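Local atomic coordinates of methionine-binding lipoprotein MetQ (Bacillus subtilis subsp. subtilis, PDB entry 4GOT), a protein that probably binds methionine and hands it to the membrane permease of the MetNPQ ABC transporter, and also takes part in methionine sulfoxide transport. Residues Pro88-Leu99 with Leu187-Glu197; Leu102-Asn112 with Pro150-Pro160. All coordinates share one frame; numbering follows the deposited sequence. Where two conformers were deposited one is given.

Contact 1: residues Pro88-Leu99 with Leu187-Glu197; sequences PFGIYSKTYKSL and LNPKKDAIEVE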
loop_
_atom_site.group_PDB
_atom_site.type_symbol
_atom_site.label_atom_id
_atom_site.label_comp_id
_atom_site.label_asym_id
_atom_site.label_seq_id
_atom_site.Cartn_x
_atom_site.Cartn_y
_atom_site.Cartn_z
ATOM N N PRO A 88 -0.119 -4.933 -6.262
ATOM C CA PRO A 88 1.260 -5.341 -6.576
ATOM C C PRO A 88 2.200 -4.136 -6.882
ATOM O O PRO A 88 1.905 -3.282 -7.741
ATOM C CB PRO A 88 1.072 -6.267 -7.770
ATOM C CG PRO A 88 -0.268 -6.866 -7.533
ATOM C CD PRO A 88 -1.104 -5.735 -7.000
ATOM N N PHE A 89 3.283 -4.070 -6.086
ATOM C CA PHE A 89 4.314 -3.043 -6.118
ATOM C C PHE A 89 4.991 -2.958 -7.502
ATOM O O PHE A 89 5.181 -3.981 -8.210
ATOM C CB PHE A 89 5.380 -3.435 -5.076
ATOM C CG PHE A 89 6.000 -2.292 -4.310
ATOM C CD1 PHE A 89 5.579 -0.987 -4.426
ATOM C CD2 PHE A 89 6.967 -2.587 -3.373
ATOM C CE1 PHE A 89 6.152 0.027 -3.686
ATOM C CE2 PHE A 89 7.529 -1.570 -2.598
ATOM C CZ PHE A 89 7.119 -0.250 -2.761
ATOM N N GLY A 90 5.340 -1.736 -7.873
ATOM C CA GLY A 90 6.021 -1.461 -9.134
ATOM C C GLY A 90 7.386 -0.772 -8.996
ATOM O O GLY A 90 7.628 0.060 -8.055
ATOM N N ILE A 91 8.260 -1.129 -9.946
ATOM C CA ILE A 91 9.499 -0.424 -10.226
ATOM C C ILE A 91 9.419 0.251 -11.596
ATOM O O ILE A 91 8.928 -0.347 -12.571
ATOM C CB ILE A 91 10.730 -1.345 -10.238
ATOM C CG1 ILE A 91 10.795 -2.154 -8.920
ATOM C CG2 ILE A 91 11.977 -0.477 -10.482
ATOM C CD1 ILE A 91 11.704 -3.374 -8.964
ATOM N N TYR A 92 9.892 1.502 -11.636
ATOM C CA TYR A 92 9.728 2.405 -12.763
ATOM C C TYR A 92 11.108 2.984 -13.136
ATOM O O TYR A 92 11.970 3.172 -12.265
ATOM C CB TYR A 92 8.804 3.552 -12.353
ATOM C CG TYR A 92 7.368 3.129 -12.108
ATOM C CD1 TYR A 92 6.990 2.533 -10.896
ATOM C CD2 TYR A 92 6.386 3.338 -13.077
ATOM C CE1 TYR A 92 5.690 2.143 -10.662
ATOM C CE2 TYR A 92 5.078 2.953 -12.846
ATOM C CZ TYR A 92 4.732 2.355 -11.634
ATOM O OH TYR A 92 3.431 1.961 -11.379
ATOM N N SER A 93 11.321 3.238 -14.423
ATOM C CA SER A 93 12.519 3.934 -14.904
ATOM C C SER A 93 12.194 4.676 -16.186
ATOM O O SER A 93 11.562 4.088 -17.044
ATOM C CB SER A 93 13.640 2.933 -15.207
ATOM O OG SER A 93 14.832 3.623 -15.535
ATOM N N LYS A 94 12.657 5.933 -16.345
ATOM C CA LYS A 94 12.567 6.608 -17.661
ATOM C C LYS A 94 13.713 6.219 -18.582
ATOM O O LYS A 94 13.679 6.504 -19.763
ATOM C CB LYS A 94 12.600 8.139 -17.502
ATOM C CG LYS A 94 11.515 8.712 -16.619
ATOM C CD LYS A 94 10.241 9.004 -17.380
ATOM C CE LYS A 94 9.562 10.250 -16.829
ATOM N NZ LYS A 94 10.341 11.514 -17.072
ATOM N N THR A 95 14.739 5.571 -18.022
ATOM C CA THR A 95 16.058 5.455 -18.659
ATOM C C THR A 95 16.419 3.990 -18.995
ATOM O O THR A 95 17.087 3.760 -19.970
ATOM C CB THR A 95 17.159 6.143 -17.783
ATOM O OG1 THR A 95 17.093 5.668 -16.441
ATOM C CG2 THR A 95 16.956 7.675 -17.718
ATOM N N TYR A 96 15.952 3.015 -18.212
ATOM C CA TYR A 96 16.172 1.603 -18.528
ATOM C C TYR A 96 14.856 0.826 -18.676
ATOM O O TYR A 96 13.870 1.074 -17.980
ATOM C CB TYR A 96 17.008 0.962 -17.422
ATOM C CG TYR A 96 18.394 1.525 -17.338
ATOM C CD1 TYR A 96 19.431 1.008 -18.135
ATOM C CD2 TYR A 96 18.680 2.587 -16.489
ATOM C CE1 TYR A 96 20.708 1.529 -18.065
ATOM C CE2 TYR A 96 19.962 3.121 -16.412
ATOM C CZ TYR A 96 20.967 2.582 -17.204
ATOM O OH TYR A 96 22.222 3.096 -17.123
ATOM N N LYS A 97 14.893 -0.175 -19.538
ATOM C CA LYS A 97 13.711 -0.924 -19.958
ATOM C C LYS A 97 13.411 -2.106 -19.035
ATOM O O LYS A 97 12.272 -2.568 -18.940
ATOM C CB LYS A 97 13.921 -1.423 -21.400
ATOM C CG LYS A 97 12.646 -1.496 -22.218
ATOM C CD LYS A 97 12.014 -0.124 -22.445
ATOM C CE LYS A 97 10.713 -0.266 -23.243
ATOM N NZ LYS A 97 9.993 1.031 -23.401
ATOM N N SER A 98 14.437 -2.587 -18.348
ATOM C CA SER A 98 14.276 -3.683 -17.399
ATOM C C SER A 98 15.420 -3.716 -16.378
ATOM O O SER A 98 16.441 -3.077 -16.555
ATOM C CB SER A 98 14.191 -5.025 -18.151
ATOM O OG SER A 98 15.407 -5.279 -18.730
ATOM N N LEU A 99 15.249 -4.468 -15.301
ATOM C CA LEU A 99 16.268 -4.489 -14.249
ATOM C C LEU A 99 17.568 -5.184 -14.721
ATOM O O LEU A 99 18.661 -4.831 -14.260
ATOM C CB LEU A 99 15.726 -5.140 -12.944
ATOM C CG LEU A 99 14.572 -4.562 -12.131
ATOM C CD1 LEU A 99 14.108 -5.626 -11.124
ATOM C CD2 LEU A 99 14.955 -3.230 -11.447
ATOM N N LEU A 187 -0.021 7.657 -13.492
ATOM C CA LEU A 187 0.671 6.531 -14.109
ATOM C C LEU A 187 -0.274 5.323 -14.174
ATOM O O LEU A 187 -1.152 5.156 -13.364
ATOM C CB LEU A 187 1.948 6.177 -13.324
ATOM C CG LEU A 187 3.076 7.221 -13.337
ATOM C CD1 LEU A 187 4.166 6.855 -12.313
ATOM C CD2 LEU A 187 3.624 7.364 -14.761
ATOM N N ASN A 188 -0.059 4.466 -15.142
ATOM C CA ASN A 188 -0.808 3.232 -15.233
ATOM C C ASN A 188 0.177 2.084 -14.924
ATOM O O ASN A 188 1.005 1.735 -15.762
ATOM C CB ASN A 188 -1.404 3.146 -16.650
ATOM C CG ASN A 188 -2.222 1.887 -16.880
ATOM O OD1 ASN A 188 -2.721 1.669 -17.986
ATOM N ND2 ASN A 188 -2.368 1.061 -15.854
ATOM N N PRO A 189 0.126 1.523 -13.712
ATOM C CA PRO A 189 1.183 0.593 -13.325
ATOM C C PRO A 189 1.423 -0.609 -14.291
ATOM O O PRO A 189 2.571 -0.920 -14.606
ATOM C CB PRO A 189 0.738 0.127 -11.944
ATOM C CG PRO A 189 -0.027 1.293 -11.402
ATOM C CD PRO A 189 -0.745 1.857 -12.578
ATOM N N LYS A 190 0.379 -1.223 -14.819
ATOM C CA LYS A 190 0.575 -2.384 -15.699
ATOM C C LYS A 190 1.164 -2.061 -17.092
ATOM O O LYS A 190 1.692 -2.955 -17.755
ATOM C CB LYS A 190 -0.748 -3.160 -15.871
ATOM C CG LYS A 190 -1.313 -3.766 -14.595
ATOM C CD LYS A 190 -0.394 -4.815 -13.964
ATOM C CE LYS A 190 -0.452 -6.159 -14.687
ATOM N NZ LYS A 190 0.729 -7.003 -14.338
ATOM N N LYS A 191 1.066 -0.813 -17.534
ATOM C CA LYS A 191 1.621 -0.373 -18.820
ATOM C C LYS A 191 2.973 0.328 -18.663
ATOM O O LYS A 191 3.782 0.304 -19.565
ATOM C CB LYS A 191 0.662 0.598 -19.554
ATOM C CG LYS A 191 -0.698 0.052 -20.018
ATOM C CD LYS A 191 -1.443 1.022 -20.971
ATOM C CE LYS A 191 -1.444 2.506 -20.515
ATOM N NZ LYS A 191 -2.358 3.449 -21.251
ATOM N N ASP A 192 3.190 1.009 -17.543
ATOM C CA ASP A 192 4.362 1.845 -17.356
ATOM C C ASP A 192 5.463 1.263 -16.474
ATOM O O ASP A 192 6.598 1.622 -16.663
ATOM C CB ASP A 192 3.978 3.182 -16.740
ATOM C CG ASP A 192 2.883 3.899 -17.503
ATOM O OD1 ASP A 192 2.690 3.689 -18.726
ATOM O OD2 ASP A 192 2.195 4.684 -16.848
ATOM N N ALA A 193 5.157 0.441 -15.479
ATOM C CA ALA A 193 6.225 -0.142 -14.628
ATOM C C ALA A 193 7.126 -1.096 -15.443
ATOM O O ALA A 193 6.650 -1.726 -16.362
ATOM C CB ALA A 193 5.626 -0.869 -13.447
ATOM N N ILE A 194 8.417 -1.166 -15.104
ATOM C CA ILE A 194 9.376 -2.103 -15.739
ATOM C C ILE A 194 9.457 -3.489 -15.026
ATOM O O ILE A 194 9.962 -4.472 -15.591
ATOM C CB ILE A 194 10.799 -1.471 -15.911
ATOM C CG1 ILE A 194 11.514 -1.179 -14.579
ATOM C CG2 ILE A 194 10.747 -0.173 -16.747
ATOM C CD1 ILE A 194 13.015 -0.968 -14.781
ATOM N N GLU A 195 8.950 -3.539 -13.795
ATOM C CA GLU A 195 8.828 -4.764 -12.994
ATOM C C GLU A 195 7.651 -4.570 -12.040
ATOM O O GLU A 195 7.512 -3.493 -11.455
ATOM C CB GLU A 195 10.113 -5.008 -12.204
ATOM C CG GLU A 195 10.180 -6.294 -11.359
ATOM C CD GLU A 195 10.704 -7.491 -12.116
ATOM O OE1 GLU A 195 10.982 -7.375 -13.338
ATOM O OE2 GLU A 195 10.841 -8.547 -11.461
ATOM N N VAL A 196 6.788 -5.591 -11.953
ATOM C CA VAL A 196 5.610 -5.661 -11.055
ATOM C C VAL A 196 5.765 -6.881 -10.122
ATOM O O VAL A 196 6.110 -7.973 -10.581
ATOM C CB VAL A 196 4.258 -5.760 -11.850
ATOM C CG1 VAL A 196 3.057 -5.636 -10.911
ATOM C CG2 VAL A 196 4.176 -4.711 -12.956
ATOM N N GLU A 197 5.552 -6.664 -8.827
ATOM C CA GLU A 197 5.468 -7.703 -7.784
ATOM C C GLU A 197 4.547 -8.868 -8.115
ATOM O O GLU A 197 3.410 -8.672 -8.555
ATOM C CB GLU A 197 4.909 -7.062 -6.515
ATOM C CG GLU A 197 5.180 -7.822 -5.231
ATOM C CD GLU A 197 4.590 -7.147 -3.994
ATOM O OE1 GLU A 197 3.610 -6.364 -4.132
ATOM O OE2 GLU A 197 5.097 -7.406 -2.860
HETATM O O HOH W 1 8.841 2.842 -15.994
HETATM O O HOH W 2 12.730 -5.597 -15.133
#
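Ile194 is wedged against the inner side of the bend that Ser93-Leu99 makes after strand 90-92, and its side chain shows how a single residue can fill a turn. From CB, 3.5 Å from Lys97 O, the chain forks. CG2 reaches Tyr96 O at 3.6 Å. CG1, set between the backbone N and the carbonyl carbon (chi1 66°), lies 3.4 Å from Ile91 O, and its tip CD1 ends 4.0 Å from Ser93 CB. Ser93 itself is fixed by its OG, which accepts from Thr95 N and Tyr96 N in an ST motif and also hydrogen-bonds with the backbone O of Asp173.

The backbone is irregular at the same place. Ile91 O receives Ile194 N at 2.7 Å and, weakly, Glu195 N, so two residues face one in a classic beta bulge. Beyond it the antiparallel pairing is regular, with Ile91 N bonded to Glu195 O and Glu197 N to Phe89 O.

On the face of the sheet that carries Val196, Ala193 CB sits over the Tyr92 ring, 4.0 Å from its centroid and 17° off the normal, a CH-pi contact. The phenol OH runs on to Pro189 CB at 3.3 Å, while CE2 meets Leu187 CD1. A serine in place of Tyr92 would probably leave Ala193 and Pro189 without their shared partner and open a gap between strand and helix 189-192.

At the far end Phe89 N donates a hydrogen bond to Glu197 OE1 (3.0 Å), met from 36° above the carboxylate plane. The same oxygen forms a salt bridge with Arg119 of the selenomethionine pocket. The arrangement is that of a bulged edge strand, 195-196, bordering the mixed sheet of one lobe of a periplasmic-binding-protein fold, with one end close to the ligand cleft.

Contact 2: residues Leu102-Asn112 with Pro150-Pro160; sequences LPDGATIILTN and PKNLEFKKVAP
Lys151 curls back over Leu102 and the turn Pro103-Ala106, and its NZ donates to Leu102 O at 2.8 Å, nearly in line with the carbonyl (172°). Its backbone O meanwhile takes Gly105 N, also at 2.8 Å, so its side chain grips the carbonyl before the type II turn and its main chain grips Gly105 within it. From here the strands 107-111 and 154-158 run parallel, their bonds alternating from Ala106 O to Glu154 N as far as Val158 N on Leu110 O.

Leu110, late in its strand, lays CB 3.4 Å from Lys156 O and carries CD1 to Phe155 CB at 4.0 Å. The two side chains slant across each other, and Ile108 CB joins them at Phe155 CD1.

Asn112 closes the pairing. Its N reaches Val158 O at 3.0 Å, but from 49° above the carbonyl plane. A chi1 of 69° tucks CG over the main chain; the amide lies beside Ala159, and OD1 comes within 3.2 Å of Pro160 CD.

Helix 117-126 packs against Leu110 and Phe155, helix 163-168 against Ile109 and Val158, and strand 174-177 flanks 107-111 on the side away from 154-158, itself an outermost strand.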
loop_
_atom_site.group_PDB
_atom_site.type_symbol
_atom_site.label_atom_id
_atom_site.label_comp_id
_atom_site.label_asym_id
_atom_site.label_seq_id
_atom_site.Cartn_x
_atom_site.Cartn_y
_atom_site.Cartn_z
ATOM N N LEU A 102 20.300 -2.627 -15.896
ATOM C CA LEU A 102 20.990 -1.711 -14.989
ATOM C C LEU A 102 22.482 -2.024 -14.949
ATOM O O LEU A 102 22.887 -3.203 -14.987
ATOM C CB LEU A 102 20.410 -1.755 -13.560
ATOM C CG LEU A 102 18.932 -1.389 -13.335
ATOM C CD1 LEU A 102 18.500 -1.783 -11.919
ATOM C CD2 LEU A 102 18.662 0.079 -13.644
ATOM N N PRO A 103 23.312 -0.971 -14.893
ATOM C CA PRO A 103 24.757 -1.108 -14.905
ATOM C C PRO A 103 25.325 -1.205 -13.503
ATOM O O PRO A 103 24.646 -0.848 -12.536
ATOM C CB PRO A 103 25.197 0.208 -15.541
ATOM C CG PRO A 103 24.196 1.195 -15.001
ATOM C CD PRO A 103 22.896 0.447 -14.954
ATOM N N ASP A 104 26.576 -1.629 -13.383
ATOM C CA ASP A 104 27.257 -1.571 -12.081
ATOM C C ASP A 104 27.202 -0.178 -11.498
ATOM O O ASP A 104 27.352 0.786 -12.229
ATOM C CB ASP A 104 28.727 -2.009 -12.168
ATOM C CG ASP A 104 28.904 -3.461 -11.802
ATOM O OD1 ASP A 104 28.111 -4.292 -12.297
ATOM O OD2 ASP A 104 29.809 -3.763 -10.996
ATOM N N GLY A 105 26.994 -0.088 -10.187
ATOM C CA GLY A 105 26.884 1.188 -9.504
ATOM C C GLY A 105 25.541 1.877 -9.631
ATOM O O GLY A 105 25.369 2.985 -9.111
ATOM N N ALA A 106 24.580 1.233 -10.300
ATOM C CA ALA A 106 23.266 1.829 -10.493
ATOM C C ALA A 106 22.658 2.212 -9.129
ATOM O O ALA A 106 22.929 1.545 -8.100
ATOM C CB ALA A 106 22.344 0.898 -11.287
ATOM N N THR A 107 21.905 3.319 -9.149
ATOM C CA THR A 107 21.166 3.885 -7.987
ATOM C C THR A 107 19.692 3.472 -8.022
ATOM O O THR A 107 18.962 3.737 -9.022
ATOM C CB THR A 107 21.129 5.422 -7.969
ATOM O OG1 THR A 107 22.442 5.949 -7.810
ATOM C CG2 THR A 107 20.236 5.929 -6.802
ATOM N N ILE A 108 19.267 2.858 -6.913
ATOM C CA ILE A 108 17.900 2.375 -6.704
ATOM C C ILE A 108 17.257 3.324 -5.697
ATOM O O ILE A 108 17.795 3.521 -4.612
ATOM C CB ILE A 108 17.854 0.915 -6.193
ATOM C CG1 ILE A 108 18.598 -0.048 -7.144
ATOM C CG2 ILE A 108 16.424 0.427 -6.046
ATOM C CD1 ILE A 108 18.061 -0.103 -8.553
ATOM N N ILE A 109 16.142 3.949 -6.094
ATOM C CA ILE A 109 15.366 4.814 -5.195
ATOM C C ILE A 109 14.265 3.968 -4.524
ATOM O O ILE A 109 13.199 3.673 -5.102
ATOM C CB ILE A 109 14.709 6.037 -5.898
ATOM C CG1 ILE A 109 15.704 6.748 -6.839
ATOM C CG2 ILE A 109 14.076 7.002 -4.880
ATOM C CD1 ILE A 109 16.831 7.476 -6.141
ATOM N N LEU A 110 14.571 3.597 -3.294
ATOM C CA LEU A 110 13.650 2.991 -2.347
ATOM C C LEU A 110 12.736 4.063 -1.772
ATOM O O LEU A 110 13.082 5.248 -1.783
ATOM C CB LEU A 110 14.454 2.416 -1.173
ATOM C CG LEU A 110 15.513 1.342 -1.472
ATOM C CD1 LEU A 110 16.211 0.961 -0.167
ATOM C CD2 LEU A 110 14.851 0.122 -2.125
ATOM N N THR A 111 11.576 3.650 -1.262
ATOM C CA THR A 111 10.801 4.561 -0.416
ATOM C C THR A 111 11.401 4.423 0.988
ATOM O O THR A 111 12.118 3.441 1.284
ATOM C CB THR A 111 9.262 4.309 -0.483
ATOM O OG1 THR A 111 8.865 3.335 0.475
ATOM C CG2 THR A 111 8.789 3.884 -1.901
ATOM N N ASN A 112 11.098 5.400 1.831
ATOM C CA ASN A 112 11.547 5.423 3.221
ATOM C C ASN A 112 10.540 4.731 4.188
ATOM O O ASN A 112 10.693 4.819 5.392
ATOM C CB ASN A 112 11.894 6.872 3.651
ATOM C CG ASN A 112 10.678 7.777 3.761
ATOM O OD1 ASN A 112 9.539 7.326 3.680
ATOM N ND2 ASN A 112 10.923 9.068 3.963
ATOM N N PRO A 150 26.178 -8.114 -6.688
ATOM C CA PRO A 150 27.286 -8.152 -7.667
ATOM C C PRO A 150 27.335 -6.957 -8.657
ATOM O O PRO A 150 28.358 -6.750 -9.310
ATOM C CB PRO A 150 27.075 -9.485 -8.391
ATOM C CG PRO A 150 25.627 -9.798 -8.217
ATOM C CD PRO A 150 25.217 -9.207 -6.899
ATOM N N LYS A 151 26.247 -6.197 -8.758
ATOM C CA LYS A 151 26.228 -4.988 -9.564
ATOM C C LYS A 151 26.541 -3.776 -8.702
ATOM O O LYS A 151 26.463 -2.657 -9.186
ATOM C CB LYS A 151 24.876 -4.783 -10.258
ATOM C CG LYS A 151 24.441 -5.909 -11.167
ATOM C CD LYS A 151 23.610 -5.428 -12.348
ATOM C CE LYS A 151 23.546 -6.495 -13.445
ATOM N NZ LYS A 151 23.497 -5.887 -14.807
ATOM N N ASN A 152 26.895 -3.984 -7.435
ATOM C CA ASN A 152 27.193 -2.869 -6.511
ATOM C C ASN A 152 26.196 -1.705 -6.588
ATOM O O ASN A 152 26.549 -0.522 -6.742
ATOM C CB ASN A 152 28.623 -2.403 -6.712
ATOM C CG ASN A 152 29.608 -3.476 -6.354
ATOM O OD1 ASN A 152 30.351 -3.945 -7.196
ATOM N ND2 ASN A 152 29.581 -3.907 -5.100
ATOM N N LEU A 153 24.932 -2.085 -6.453
ATOM C CA LEU A 153 23.831 -1.155 -6.480
ATOM C C LEU A 153 23.988 -0.251 -5.269
ATOM O O LEU A 153 24.476 -0.707 -4.229
ATOM C CB LEU A 153 22.488 -1.921 -6.482
ATOM C CG LEU A 153 22.244 -2.864 -7.672
ATOM C CD1 LEU A 153 20.957 -3.654 -7.516
ATOM C CD2 LEU A 153 22.187 -2.059 -8.960
ATOM N N GLU A 154 23.644 1.034 -5.439
ATOM C CA GLU A 154 23.588 2.002 -4.357
ATOM C C GLU A 154 22.106 2.377 -4.117
ATOM O O GLU A 154 21.305 2.396 -5.070
ATOM C CB GLU A 154 24.448 3.220 -4.740
ATOM C CG GLU A 154 25.932 2.872 -4.943
ATOM C CD GLU A 154 26.699 3.905 -5.759
ATOM O OE1 GLU A 154 26.150 4.996 -6.031
ATOM O OE2 GLU A 154 27.857 3.630 -6.130
ATOM N N PHE A 155 21.736 2.673 -2.873
ATOM C CA PHE A 155 20.335 2.906 -2.544
ATOM C C PHE A 155 20.135 4.296 -1.951
ATOM O O PHE A 155 20.958 4.745 -1.156
ATOM C CB PHE A 155 19.802 1.851 -1.581
ATOM C CG PHE A 155 20.017 0.424 -2.055
ATOM C CD1 PHE A 155 19.070 -0.220 -2.826
ATOM C CD2 PHE A 155 21.148 -0.265 -1.698
ATOM C CE1 PHE A 155 19.254 -1.538 -3.263
ATOM C CE2 PHE A 155 21.345 -1.582 -2.133
ATOM C CZ PHE A 155 20.396 -2.215 -2.920
ATOM N N LYS A 156 19.038 4.942 -2.344
ATOM C CA LYS A 156 18.610 6.221 -1.776
ATOM C C LYS A 156 17.169 6.018 -1.262
ATOM O O LYS A 156 16.499 5.078 -1.658
ATOM C CB LYS A 156 18.615 7.323 -2.851
ATOM C CG LYS A 156 19.933 7.584 -3.577
ATOM C CD LYS A 156 20.819 8.531 -2.787
ATOM C CE LYS A 156 21.983 9.088 -3.616
ATOM N NZ LYS A 156 21.593 10.307 -4.400
ATOM N N LYS A 157 16.683 6.894 -0.383
ATOM C CA LYS A 157 15.322 6.759 0.114
ATOM C C LYS A 157 14.576 8.049 -0.070
ATOM O O LYS A 157 15.109 9.099 0.264
ATOM C CB LYS A 157 15.297 6.360 1.597
ATOM C CG LYS A 157 15.750 4.948 1.845
ATOM C CD LYS A 157 16.306 4.787 3.246
ATOM C CE LYS A 157 17.052 3.464 3.407
ATOM N NZ LYS A 157 16.082 2.484 3.937
ATOM N N VAL A 158 13.369 7.939 -0.630
ATOM C CA VAL A 158 12.476 9.084 -0.849
ATOM C C VAL A 158 11.115 8.776 -0.207
ATOM O O VAL A 158 10.679 7.633 -0.180
ATOM C CB VAL A 158 12.320 9.360 -2.367
ATOM C CG1 VAL A 158 11.277 10.442 -2.648
ATOM C CG2 VAL A 158 13.685 9.769 -2.970
ATOM N N ALA A 159 10.416 9.805 0.251
ATOM C CA ALA A 159 9.074 9.607 0.772
ATOM C C ALA A 159 8.208 8.941 -0.315
ATOM O O ALA A 159 8.391 9.230 -1.501
ATOM C CB ALA A 159 8.482 10.938 1.242
ATOM N N PRO A 160 7.303 8.005 0.081
ATOM C CA PRO A 160 6.447 7.288 -0.898
ATOM C C PRO A 160 5.550 8.270 -1.659
ATOM O O PRO A 160 5.187 8.038 -2.799
ATOM C CB PRO A 160 5.635 6.300 -0.037
ATOM C CG PRO A 160 6.050 6.566 1.372
ATOM C CD PRO A 160 7.259 7.398 1.423
#

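How the contacts relate
Followed from the N terminus, the chain leaves strand 90-92 and, after a loop of fourteen residues, enters strand 107-111; Tyr96 of contact 1 packs on Leu102 and Pro103 of contact 2 where the two regions meet. Contact 2 closes first, after helix 117-126 and the small two-stranded antiparallel sheet of 131-132 and 146-148, when strand 154-158 pairs with 107-111. Helix 163-168 then leads to strand 174-177, inserted between 107-111 and 90-92, and helix 179-184 precedes the return of 187-197, which closes contact 1. The smaller loop is therefore nested in the larger, and the two contacts attach the opposite outermost strands of one five-stranded mixed sheet.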